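Local coordinates for protein L-ribulose 3-epimerase (Methylomonas sp. DH-1, PDB 7CJ7) that epimerizes ketoses at C3 as a manganese-dependent homodimer, working fastest on L-ribulose and more slowly on D-ribulose, D-allulose and D-fructose, at residues G31-Y39 / D272-E280. Numbering follows the deposited sequence.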
loop_
_atom_site.group_PDB
_atom_site.type_symbol
_atom_site.label_atom_id
_atom_site.label_comp_id
_atom_site.label_asym_id
_atom_site.label_seq_id
_atom_site.Cartn_x
_atom_site.Cartn_y
_atom_site.Cartn_z
ATOM N N GLY A 31 -24.568 -13.257 10.633
ATOM C CA GLY A 31 -23.233 -13.102 11.242
ATOM C C GLY A 31 -23.082 -11.763 11.949
ATOM O O GLY A 31 -22.672 -11.748 13.121
ATOM N N ALA A 32 -23.391 -10.660 11.262
ATOM C CA ALA A 32 -23.317 -9.294 11.826
ATOM C C ALA A 32 -24.261 -9.169 13.029
ATOM O O ALA A 32 -23.836 -8.614 14.060
ATOM C CB ALA A 32 -23.620 -8.287 10.756
ATOM N N ALA A 33 -25.485 -9.698 12.931
ATOM C CA ALA A 33 -26.474 -9.685 14.038
ATOM C C ALA A 33 -25.918 -10.474 15.230
ATOM O O ALA A 33 -25.992 -9.972 16.376
ATOM C CB ALA A 33 -27.795 -10.251 13.573
ATOM N N ARG A 34 -25.369 -11.662 14.969
ATOM C CA ARG A 34 -24.833 -12.594 16.001
ATOM C C ARG A 34 -23.714 -11.903 16.799
ATOM O O ARG A 34 -23.678 -12.052 18.035
ATOM C CB ARG A 34 -24.323 -13.868 15.321
ATOM C CG ARG A 34 -23.788 -14.909 16.290
ATOM C CD ARG A 34 -23.940 -16.309 15.740
ATOM N NE ARG A 34 -23.134 -16.507 14.555
ATOM C CZ ARG A 34 -23.603 -16.597 13.318
ATOM N NH1 ARG A 34 -22.764 -16.752 12.313
ATOM N NH2 ARG A 34 -24.894 -16.496 13.074
ATOM N N ALA A 35 -22.825 -11.184 16.118
ATOM C CA ALA A 35 -21.660 -10.493 16.719
ATOM C C ALA A 35 -22.092 -9.241 17.500
ATOM O O ALA A 35 -21.287 -8.751 18.287
ATOM C CB ALA A 35 -20.676 -10.148 15.635
ATOM N N GLY A 36 -23.293 -8.712 17.257
ATOM C CA GLY A 36 -23.853 -7.568 18.006
ATOM C C GLY A 36 -23.652 -6.246 17.277
ATOM O O GLY A 36 -23.761 -5.190 17.916
ATOM N N TYR A 37 -23.372 -6.281 15.976
ATOM C CA TYR A 37 -23.279 -5.054 15.147
ATOM C C TYR A 37 -24.674 -4.429 14.989
ATOM O O TYR A 37 -25.700 -5.144 15.068
ATOM C CB TYR A 37 -22.629 -5.347 13.795
ATOM C CG TYR A 37 -21.152 -5.624 13.883
ATOM C CD1 TYR A 37 -20.222 -4.598 13.864
ATOM C CD2 TYR A 37 -20.680 -6.916 14.027
ATOM C CE1 TYR A 37 -18.867 -4.852 13.962
ATOM C CE2 TYR A 37 -19.324 -7.189 14.107
ATOM C CZ TYR A 37 -18.412 -6.151 14.086
ATOM O OH TYR A 37 -17.070 -6.396 14.169
ATOM N N ASP A 38 -24.703 -3.107 14.795
ATOM C CA ASP A 38 -25.928 -2.316 14.515
ATOM C C ASP A 38 -26.292 -2.409 13.028
ATOM O O ASP A 38 -27.494 -2.375 12.707
ATOM C CB ASP A 38 -25.733 -0.854 14.910
ATOM C CG ASP A 38 -25.407 -0.681 16.377
ATOM O OD1 ASP A 38 -26.176 -1.207 17.200
ATOM O OD2 ASP A 38 -24.390 -0.033 16.682
ATOM N N TYR A 39 -25.303 -2.490 12.143
ATOM C CA TYR A 39 -25.564 -2.515 10.682
ATOM C C TYR A 39 -24.538 -3.400 9.986
ATOM O O TYR A 39 -23.481 -3.721 10.558
ATOM C CB TYR A 39 -25.579 -1.098 10.095
ATOM C CG TYR A 39 -24.248 -0.391 10.073
ATOM C CD1 TYR A 39 -23.393 -0.501 8.994
ATOM C CD2 TYR A 39 -23.825 0.375 11.141
ATOM C CE1 TYR A 39 -22.172 0.152 8.962
ATOM C CE2 TYR A 39 -22.598 1.017 11.135
ATOM C CZ TYR A 39 -21.754 0.890 10.051
ATOM O OH TYR A 39 -20.536 1.510 10.048
ATOM N N ASP A 272 -16.762 -15.324 12.710
ATOM C CA ASP A 272 -17.443 -14.978 13.988
ATOM C C ASP A 272 -16.411 -14.542 15.032
ATOM O O ASP A 272 -16.659 -13.564 15.735
ATOM C CB ASP A 272 -18.292 -16.135 14.497
ATOM C CG ASP A 272 -19.444 -16.450 13.562
ATOM O OD1 ASP A 272 -19.864 -15.531 12.821
ATOM O OD2 ASP A 272 -19.915 -17.607 13.588
ATOM N N ASP A 273 -15.280 -15.233 15.124
ATOM C CA ASP A 273 -14.223 -14.894 16.112
ATOM C C ASP A 273 -13.654 -13.518 15.752
ATOM O O ASP A 273 -13.527 -12.644 16.635
ATOM C CB ASP A 273 -13.129 -15.959 16.130
ATOM C CG ASP A 273 -12.081 -15.672 17.183
ATOM O OD1 ASP A 273 -12.418 -15.791 18.367
ATOM O OD2 ASP A 273 -10.954 -15.303 16.809
ATOM N N LEU A 274 -13.313 -13.340 14.483
ATOM C CA LEU A 274 -12.717 -12.081 13.978
ATOM C C LEU A 274 -13.672 -10.920 14.272
ATOM O O LEU A 274 -13.220 -9.936 14.866
ATOM C CB LEU A 274 -12.449 -12.205 12.481
ATOM C CG LEU A 274 -11.927 -10.924 11.835
ATOM C CD1 LEU A 274 -10.454 -10.719 12.154
ATOM C CD2 LEU A 274 -12.162 -10.948 10.336
ATOM N N ALA A 275 -14.945 -11.040 13.878
ATOM C CA ALA A 275 -15.950 -9.953 13.976
ATOM C C ALA A 275 -16.289 -9.660 15.442
ATOM O O ALA A 275 -16.439 -8.480 15.793
ATOM C CB ALA A 275 -17.185 -10.318 13.197
ATOM N N GLY A 276 -16.415 -10.691 16.276
ATOM C CA GLY A 276 -16.719 -10.514 17.707
ATOM C C GLY A 276 -15.585 -9.791 18.410
ATOM O O GLY A 276 -15.858 -8.843 19.182
ATOM N N LYS A 277 -14.346 -10.211 18.144
ATOM C CA LYS A 277 -13.150 -9.621 18.787
ATOM C C LYS A 277 -12.988 -8.179 18.301
ATOM O O LYS A 277 -12.585 -7.341 19.114
ATOM C CB LYS A 277 -11.906 -10.461 18.508
ATOM C CG LYS A 277 -11.804 -11.711 19.371
ATOM C CD LYS A 277 -10.538 -12.484 19.157
ATOM C CE LYS A 277 -10.387 -13.659 20.099
ATOM N NZ LYS A 277 -9.678 -14.765 19.421
ATOM N N ALA A 278 -13.294 -7.903 17.027
ATOM C CA ALA A 278 -13.172 -6.546 16.440
ATOM C C ALA A 278 -14.140 -5.605 17.153
ATOM O O ALA A 278 -13.731 -4.492 17.513
ATOM C CB ALA A 278 -13.433 -6.561 14.960
ATOM N N LEU A 279 -15.395 -6.016 17.307
ATOM C CA LEU A 279 -16.435 -5.147 17.907
ATOM C C LEU A 279 -16.024 -4.834 19.346
ATOM O O LEU A 279 -16.139 -3.670 19.754
ATOM C CB LEU A 279 -17.805 -5.820 17.856
ATOM C CG LEU A 279 -18.961 -4.903 18.251
ATOM C CD1 LEU A 279 -18.858 -3.551 17.552
ATOM C CD2 LEU A 279 -20.293 -5.562 17.950
ATOM N N GLU A 280 -15.554 -5.841 20.082
ATOM C CA GLU A 280 -15.083 -5.655 21.477
ATOM C C GLU A 280 -13.893 -4.683 21.492
ATOM O O GLU A 280 -13.849 -3.795 22.373
ATOM C CB GLU A 280 -14.690 -7.000 22.083
ATOM C CG GLU A 280 -14.282 -6.919 23.541
ATOM C CD GLU A 280 -13.594 -8.172 24.063
ATOM O OE1 GLU A 280 -12.754 -8.751 23.325
ATOM O OE2 GLU A 280 -13.902 -8.577 25.195
HETATM O O HOH W 1 -20.381 -13.148 13.703
#
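Neighbouring outer helices of the TIM barrel meet where the loop from helix 22-35 into strand 39-43 passes helix 271-285, the last of the chain, and Tyr-37 of that loop reaches across to Ala-275 and Leu-279. The first helix and the last sit side by side, closing the outer ring; their local axes approach to 9.5 Å at 46°. Gly-36 ends the first helix in a Schellman motif, its positive phi turning the chain into the loop. With CG anti to its carbonyl carbon (chi1 -72°), Tyr-37 extends its ring to helix 271-285, where OH donates to Ala-275 O at 2.7 Å. That oxygen also accepts the helical bond from Leu-279 N, so two donors grip it. Leu-279 CD2 stands 4.0 Å from the Tyr-37 ring centroid, nearly on the normal, a CH-pi contact; Leu-279 CD1 packs against Tyr-37 CE1, while Ala-275 CB lies 3.9 Å from Tyr-37 CE2. Phe-245 of strand 242-245 also touches Tyr-37, linking the contact to the barrel wall. A phenylalanine in place of Tyr-37 would probably keep much of the ring packing but leave Ala-275 O without its second donor. The closest CA pair of the register is Ala-35 and Gly-276, at 5.0 Å. At the Asp-272 end, Arg-34 NH1 lies 3.2 Å from Asp-272 OD1 in a salt bridge, with a weak bond to Asp-272 OD2; the guanidinium and carboxylate planes are 81° apart, so the pairing is not the flat two-nitrogen fork. A water donates to both Asp-272 OD1 and Gly-31 O. The chemistry is therefore graded: a short hydroxyl bond within apolar packing fixes the buried Tyr-37, whereas a bent ionic pair beside a water bridge joins the helices at the exposed Arg-34.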